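Local structure of glutathione S-transferase (Pseudomonas protegens, 4IKH) at residues 95-100 against 119-124; 161-166 against 190-195. The protein binds glutathione and probably catalyses its conjugation to electrophilic substrates, as a glutathione transferase. All coordinates share one frame; numbering follows the deposited sequence.

Contact 1: residues 95-100 against 119-124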
loop_
_atom_site.group_PDB
_atom_site.type_symbol
_atom_site.label_atom_id
_atom_site.label_comp_id
_atom_site.label_asym_id
_atom_site.label_seq_id
_atom_site.Cartn_x
_atom_site.Cartn_y
_atom_site.Cartn_z
ATOM N N ILE A 95 4.324 4.233 -8.896
ATOM C CA ILE A 95 4.599 4.320 -10.331
ATOM C C ILE A 95 3.296 4.350 -11.146
ATOM O O ILE A 95 3.182 5.104 -12.114
ATOM C CB ILE A 95 5.509 3.151 -10.796
ATOM C CG1 ILE A 95 6.895 3.279 -10.156
ATOM C CG2 ILE A 95 5.626 3.115 -12.321
ATOM C CD1 ILE A 95 7.755 2.038 -10.265
ATOM N N LEU A 96 2.313 3.537 -10.747
ATOM C CA LEU A 96 1.002 3.532 -11.408
ATOM C C LEU A 96 0.359 4.914 -11.362
ATOM O O LEU A 96 -0.109 5.420 -12.376
ATOM C CB LEU A 96 0.067 2.512 -10.749
ATOM C CG LEU A 96 0.352 1.048 -11.075
ATOM C CD1 LEU A 96 -0.664 0.116 -10.429
ATOM C CD2 LEU A 96 0.372 0.853 -12.583
ATOM N N ILE A 97 0.353 5.529 -10.179
ATOM C CA ILE A 97 -0.245 6.847 -10.011
ATOM C C ILE A 97 0.526 7.882 -10.819
ATOM O O ILE A 97 -0.064 8.751 -11.466
ATOM C CB ILE A 97 -0.262 7.282 -8.531
ATOM C CG1 ILE A 97 -1.289 6.476 -7.739
ATOM C CG2 ILE A 97 -0.587 8.774 -8.413
ATOM C CD1 ILE A 97 -1.317 6.840 -6.243
ATOM N N TYR A 98 1.850 7.779 -10.791
ATOM C CA TYR A 98 2.695 8.685 -11.557
ATOM C C TYR A 98 2.368 8.606 -13.037
ATOM O O TYR A 98 2.053 9.618 -13.663
ATOM C CB TYR A 98 4.179 8.367 -11.339
ATOM C CG TYR A 98 5.086 9.128 -12.278
ATOM C CD1 TYR A 98 5.199 10.509 -12.198
ATOM C CD2 TYR A 98 5.824 8.465 -13.251
ATOM C CE1 TYR A 98 6.027 11.215 -13.063
ATOM C CE2 TYR A 98 6.651 9.159 -14.123
ATOM C CZ TYR A 98 6.748 10.531 -14.020
ATOM O OH TYR A 98 7.569 11.225 -14.877
ATOM N N LEU A 99 2.440 7.401 -13.595
ATOM C CA LEU A 99 2.192 7.204 -15.023
ATOM C C LEU A 99 0.757 7.573 -15.406
ATOM O O LEU A 99 0.499 7.988 -16.534
ATOM C CB LEU A 99 2.503 5.765 -15.426
ATOM C CG LEU A 99 3.942 5.274 -15.258
ATOM C CD1 LEU A 99 3.983 3.785 -15.519
ATOM C CD2 LEU A 99 4.896 6.005 -16.194
ATOM N N ALA A 100 -0.172 7.446 -14.462
ATOM C CA ALA A 100 -1.560 7.843 -14.708
ATOM C C ALA A 100 -1.671 9.351 -14.882
ATOM O O ALA A 100 -2.306 9.830 -15.829
ATOM C CB ALA A 100 -2.464 7.376 -13.579
ATOM N N GLN A 119 -8.318 4.328 -3.359
ATOM C CA GLN A 119 -8.773 3.479 -2.247
ATOM C C GLN A 119 -8.662 1.984 -2.564
ATOM O O GLN A 119 -8.212 1.186 -1.726
ATOM C CB GLN A 119 -10.231 3.833 -1.911
ATOM C CG GLN A 119 -11.021 2.740 -1.199
ATOM C CD GLN A 119 -12.506 3.081 -1.090
ATOM O OE1 GLN A 119 -12.939 3.704 -0.122
ATOM N NE2 GLN A 119 -13.295 2.650 -2.082
ATOM N N TRP A 120 -9.082 1.601 -3.768
ATOM C CA TRP A 120 -8.977 0.199 -4.178
ATOM C C TRP A 120 -7.529 -0.160 -4.493
ATOM O O TRP A 120 -7.113 -1.301 -4.290
ATOM C CB TRP A 120 -9.935 -0.117 -5.350
ATOM C CG TRP A 120 -11.347 -0.227 -4.847
ATOM C CD1 TRP A 120 -12.351 0.680 -4.998
ATOM C CD2 TRP A 120 -11.868 -1.271 -4.018
ATOM N NE1 TRP A 120 -13.483 0.242 -4.345
ATOM C CE2 TRP A 120 -13.204 -0.946 -3.726
ATOM C CE3 TRP A 120 -11.333 -2.452 -3.499
ATOM C CZ2 TRP A 120 -14.015 -1.764 -2.939
ATOM C CZ3 TRP A 120 -12.141 -3.266 -2.722
ATOM C CH2 TRP A 120 -13.465 -2.918 -2.449
ATOM N N LEU A 121 -6.760 0.809 -4.988
ATOM C CA LEU A 121 -5.329 0.586 -5.199
ATOM C C LEU A 121 -4.624 0.330 -3.866
ATOM O O LEU A 121 -3.765 -0.553 -3.767
ATOM C CB LEU A 121 -4.684 1.767 -5.932
ATOM C CG LEU A 121 -3.146 1.796 -5.973
ATOM C CD1 LEU A 121 -2.559 0.690 -6.831
ATOM C CD2 LEU A 121 -2.636 3.164 -6.441
HETATM N N MSE A 122 -4.999 1.081 -2.832
HETATM C CA MSE A 122 -4.427 0.858 -1.498
HETATM C C MSE A 122 -4.840 -0.502 -0.942
HETATM O O MSE A 122 -4.038 -1.189 -0.316
HETATM C CB MSE A 122 -4.844 1.964 -0.536
HETATM C CG MSE A 122 -4.265 3.296 -0.886
HETATM SE SE MSE A 122 -2.305 3.229 -0.858
HETATM C CE MSE A 122 -2.071 5.142 -1.091
ATOM N N PHE A 123 -6.094 -0.885 -1.167
ATOM C CA PHE A 123 -6.579 -2.220 -0.811
ATOM C C PHE A 123 -5.676 -3.309 -1.381
ATOM O O PHE A 123 -5.383 -4.297 -0.706
ATOM C CB PHE A 123 -8.021 -2.389 -1.303
ATOM C CG PHE A 123 -8.569 -3.786 -1.158
ATOM C CD1 PHE A 123 -9.050 -4.233 0.065
ATOM C CD2 PHE A 123 -8.649 -4.632 -2.258
ATOM C CE1 PHE A 123 -9.591 -5.513 0.197
ATOM C CE2 PHE A 123 -9.181 -5.918 -2.141
ATOM C CZ PHE A 123 -9.642 -6.362 -0.908
ATOM N N GLN A 124 -5.236 -3.131 -2.624
ATOM C CA GLN A 124 -4.313 -4.080 -3.240
ATOM C C GLN A 124 -2.909 -3.961 -2.602
ATOM O O GLN A 124 -2.304 -4.961 -2.224
ATOM C CB GLN A 124 -4.204 -3.793 -4.735
ATOM C CG GLN A 124 -3.379 -4.830 -5.502
ATOM C CD GLN A 124 -1.870 -4.642 -5.347
ATOM O OE1 GLN A 124 -1.341 -3.539 -5.515
ATOM N NE2 GLN A 124 -1.170 -5.728 -5.023
#
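L121 reaches from helix 111-140 toward helix 92-103 and divides its two methyls between L96 and I97, a compact example of one side chain serving two neighbours on the facing helix. All the direct contact is apolar. The CD1 methyl of L121 meets CD1 of L96 at 4.1 Å, while the other branch, CD2, lies 3.8 Å from CG1 of I97 and 3.9 Å from CD1 of the same residue. In both pairs the side chains run obliquely past each other. With chi1 at 168°, L121 holds its CG opposite the backbone N, which carries the fork out toward the facing helix. The nearest CA atoms, those of L96 and L121, remain 9.3 Å apart, and only side chains bridge this separation.

Further apolar partners extend the patch. A187 of helix 183-196 touches both L96 and L121, M39 of helix 31-43 packs on L96, and L121 also meets selenomethionine M122 of the second subunit.

Polar bonding stays within each helix or runs to other parts of the fold. L99 N bonds to I95 O, and F123 N to Q119 O, in the ordinary helical pattern; Q124 OE1 accepts from K35 NZ, and Q119 OE1 from F90 N of the second subunit.

The two helices are the last of the thioredoxin-like glutathione-binding domain and the first of the helical domain. Between these two segments the join is nonpolar and rests on buried van der Waals contact, with no hydrogen bond across it; polar links such as K35 to Q124 lie beside it.

Contact 2: residues 161-166 against 190-195. With GSH (glutathione), chain D.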
loop_
_atom_site.group_PDB
_atom_site.type_symbol
_atom_site.label_atom_id
_atom_site.label_comp_id
_atom_site.label_asym_id
_atom_site.label_seq_id
_atom_site.Cartn_x
_atom_site.Cartn_y
_atom_site.Cartn_z
ATOM N N ARG A 161 -10.625 -14.178 2.567
ATOM C CA ARG A 161 -11.368 -13.003 3.034
ATOM C C ARG A 161 -11.230 -11.832 2.060
ATOM O O ARG A 161 -12.220 -11.175 1.733
ATOM C CB ARG A 161 -10.901 -12.583 4.435
ATOM C CG ARG A 161 -11.780 -11.519 5.111
ATOM C CD ARG A 161 -11.027 -10.841 6.264
ATOM N NE ARG A 161 -9.861 -10.108 5.769
ATOM C CZ ARG A 161 -9.923 -8.899 5.225
ATOM N NH1 ARG A 161 -11.093 -8.288 5.115
ATOM N NH2 ARG A 161 -8.822 -8.297 4.788
ATOM N N LEU A 162 -10.007 -11.579 1.592
ATOM C CA LEU A 162 -9.777 -10.506 0.618
ATOM C C LEU A 162 -10.509 -10.775 -0.710
ATOM O O LEU A 162 -11.111 -9.868 -1.281
ATOM C CB LEU A 162 -8.285 -10.327 0.362
ATOM C CG LEU A 162 -7.433 -9.756 1.505
ATOM C CD1 LEU A 162 -6.002 -10.238 1.395
ATOM C CD2 LEU A 162 -7.487 -8.242 1.453
ATOM N N LEU A 163 -10.438 -12.014 -1.197
ATOM C CA LEU A 163 -11.090 -12.399 -2.449
ATOM C C LEU A 163 -12.601 -12.200 -2.362
ATOM O O LEU A 163 -13.230 -11.744 -3.321
ATOM C CB LEU A 163 -10.765 -13.853 -2.806
ATOM C CG LEU A 163 -9.364 -14.095 -3.374
ATOM C CD1 LEU A 163 -8.993 -15.573 -3.346
ATOM C CD2 LEU A 163 -9.245 -13.532 -4.787
ATOM N N GLY A 164 -13.171 -12.529 -1.205
ATOM C CA GLY A 164 -14.597 -12.365 -0.981
ATOM C C GLY A 164 -14.999 -10.906 -0.913
ATOM O O GLY A 164 -16.096 -10.538 -1.326
ATOM N N VAL A 165 -14.119 -10.062 -0.382
ATOM C CA VAL A 165 -14.398 -8.638 -0.343
ATOM C C VAL A 165 -14.460 -8.137 -1.776
ATOM O O VAL A 165 -15.386 -7.416 -2.172
ATOM C CB VAL A 165 -13.306 -7.861 0.433
ATOM C CG1 VAL A 165 -13.401 -6.372 0.138
ATOM C CG2 VAL A 165 -13.432 -8.114 1.926
ATOM N N LEU A 166 -13.472 -8.547 -2.560
ATOM C CA LEU A 166 -13.400 -8.146 -3.953
ATOM C C LEU A 166 -14.545 -8.770 -4.773
ATOM O O LEU A 166 -15.108 -8.128 -5.672
ATOM C CB LEU A 166 -12.059 -8.582 -4.529
ATOM C CG LEU A 166 -11.780 -8.038 -5.927
ATOM C CD1 LEU A 166 -11.570 -6.536 -5.859
ATOM C CD2 LEU A 166 -10.561 -8.733 -6.525
ATOM N N PRO A 190 -3.007 -8.919 -11.785
ATOM C CA PRO A 190 -1.771 -9.704 -11.913
ATOM C C PRO A 190 -1.492 -10.547 -10.672
ATOM O O PRO A 190 -0.867 -11.609 -10.782
ATOM C CB PRO A 190 -0.695 -8.625 -12.037
ATOM C CG PRO A 190 -1.395 -7.500 -12.697
ATOM C CD PRO A 190 -2.768 -7.494 -12.076
ATOM N N TRP A 191 -1.945 -10.084 -9.508
ATOM C CA TRP A 191 -1.763 -10.849 -8.272
ATOM C C TRP A 191 -2.724 -12.034 -8.161
ATOM O O TRP A 191 -2.343 -13.107 -7.693
ATOM C CB TRP A 191 -1.902 -9.948 -7.049
ATOM C CG TRP A 191 -0.568 -9.458 -6.531
ATOM C CD1 TRP A 191 -0.048 -8.197 -6.646
ATOM C CD2 TRP A 191 0.416 -10.237 -5.842
ATOM N NE1 TRP A 191 1.198 -8.144 -6.056
ATOM C CE2 TRP A 191 1.503 -9.382 -5.555
ATOM C CE3 TRP A 191 0.483 -11.574 -5.436
ATOM C CZ2 TRP A 191 2.643 -9.824 -4.882
ATOM C CZ3 TRP A 191 1.610 -12.011 -4.767
ATOM C CH2 TRP A 191 2.676 -11.135 -4.491
ATOM N N ILE A 192 -3.974 -11.838 -8.577
ATOM C CA ILE A 192 -4.940 -12.932 -8.568
ATOM C C ILE A 192 -4.475 -14.001 -9.539
ATOM O O ILE A 192 -4.487 -15.193 -9.215
ATOM C CB ILE A 192 -6.352 -12.436 -8.886
ATOM C CG1 ILE A 192 -6.764 -11.409 -7.823
ATOM C CG2 ILE A 192 -7.339 -13.597 -8.893
ATOM C CD1 ILE A 192 -7.890 -10.529 -8.256
ATOM N N ARG A 193 -4.013 -13.571 -10.709
ATOM C CA ARG A 193 -3.408 -14.483 -11.680
ATOM C C ARG A 193 -2.245 -15.275 -11.080
ATOM O O ARG A 193 -2.123 -16.478 -11.273
ATOM C CB ARG A 193 -2.906 -13.686 -12.886
ATOM C CG ARG A 193 -2.137 -14.510 -13.909
ATOM C CD ARG A 193 -1.760 -13.653 -15.107
ATOM N NE ARG A 193 -1.026 -14.412 -16.116
ATOM C CZ ARG A 193 0.296 -14.541 -16.133
ATOM N NH1 ARG A 193 1.036 -13.973 -15.195
ATOM N NH2 ARG A 193 0.880 -15.242 -17.090
ATOM N N ASN A 194 -1.384 -14.595 -10.339
ATOM C CA ASN A 194 -0.198 -15.251 -9.825
ATOM C C ASN A 194 -0.557 -16.239 -8.713
ATOM O O ASN A 194 0.025 -17.316 -8.624
ATOM C CB ASN A 194 0.804 -14.198 -9.340
ATOM C CG ASN A 194 2.096 -14.807 -8.823
ATOM O OD1 ASN A 194 2.960 -15.225 -9.599
ATOM N ND2 ASN A 194 2.242 -14.842 -7.507
ATOM N N LEU A 195 -1.527 -15.877 -7.877
ATOM C CA LEU A 195 -1.958 -16.752 -6.785
ATOM C C LEU A 195 -2.399 -18.121 -7.304
ATOM O O LEU A 195 -2.030 -19.167 -6.749
ATOM C CB LEU A 195 -3.114 -16.102 -6.016
ATOM C CG LEU A 195 -3.626 -16.845 -4.776
ATOM C CD1 LEU A 195 -2.566 -16.809 -3.674
ATOM C CD2 LEU A 195 -4.935 -16.249 -4.272
HETATM N N1 GSH D . 12.358 -13.264 -0.587
HETATM C CA1 GSH D . 11.482 -12.340 0.031
HETATM C C1 GSH D . 10.442 -13.060 0.832
HETATM O O11 GSH D . 10.634 -14.258 1.200
HETATM O O12 GSH D . 9.364 -12.469 1.147
HETATM C CB1 GSH D . 10.821 -11.529 -1.032
HETATM C CG1 GSH D . 10.045 -12.416 -2.013
HETATM C CD1 GSH D . 9.079 -11.481 -2.707
HETATM O OE1 GSH D . 9.445 -10.344 -2.927
HETATM N N2 GSH D . 7.726 -11.908 -3.082
HETATM C CA2 GSH D . 6.841 -10.975 -3.721
HETATM C C2 GSH D . 5.864 -10.414 -2.695
HETATM O O2 GSH D . 5.418 -11.147 -1.796
HETATM C CB2 GSH D . 6.075 -11.651 -4.813
HETATM S SG2 GSH D . 7.155 -12.193 -6.107
HETATM N N3 GSH D . 5.422 -9.022 -2.723
HETATM C CA3 GSH D . 4.478 -8.565 -1.701
HETATM C C3 GSH D . 3.722 -7.336 -2.122
HETATM O O31 GSH D . 3.590 -7.030 -3.330
HETATM O O32 GSH D . 3.202 -6.591 -1.262
#
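This is a buried, apolar helix-helix contact inside the C-terminal helical domain, in which L163 and L166 of helix 150-170 meet I192 and L195 of helix 183-196. The short segments cross at -134°, and their axes come no nearer than 12.9 Å, so long aliphatic side chains have to span the gap. L166 and I192 do so tip to tip, CD2 of L166 standing 3.7 Å from CD1 of I192. In I192 the longer branch, CG1, lies opposite the carbonyl carbon (chi1 -60°), which sends CD1 out to meet that methyl end on. L163 makes looser contacts, with CD1 at 4.2 Å from CD2 of L195 and CD2 at 4.5 Å from CG1 of I192. V213 of helix 211-220 packs on L163, L166 and I192 alike, adding a third helix to the cluster.

Another face of the same turn serves the ligand. W191 presents the outer part of its six-membered ring to glutathione: CZ2 lies 3.3 Å from carboxylate oxygen O31, which approaches the ring obliquely, and CH2 is 3.5 Å from CB2 of the cysteine moiety. Carbon C2 lies in the ring plane, at the edge. The indole is also held by a hydrogen bond from NE1 to N32 OD1, while N32 ND2 bonds to this glutathione. With an alanine in place of W191, the glycine and cysteine parts of the ligand would probably lose the ring beside them, and N32 OD1 the donor that helps fix its amide.

W191 thus belongs to the pocket of one bound glutathione. In the GST fold the all-helical C-terminal domain typically forms one side of the cleft beside the thioredoxin-like domain, and here N32 links the two.

In the fold
Both contacts are buried, and in both the two segments meet through aliphatic side chains without a hydrogen bond between them. Contact 1 spans the two domains and lies nearer the centre of the chain; contact 2 stays within the helical domain, where it also borders a bound glutathione. Helix 183-196 relates them: it supplies half of contact 2 and, through A187, packs against contact 1. They also touch directly, Q124 against W191 and F123 against L162, and each has residues reaching the second subunit. The comparison illustrates a general point: similar apolar packing can join domains at one place and, at another, back a ligand pocket whose polar bonds lie on the neighbouring face.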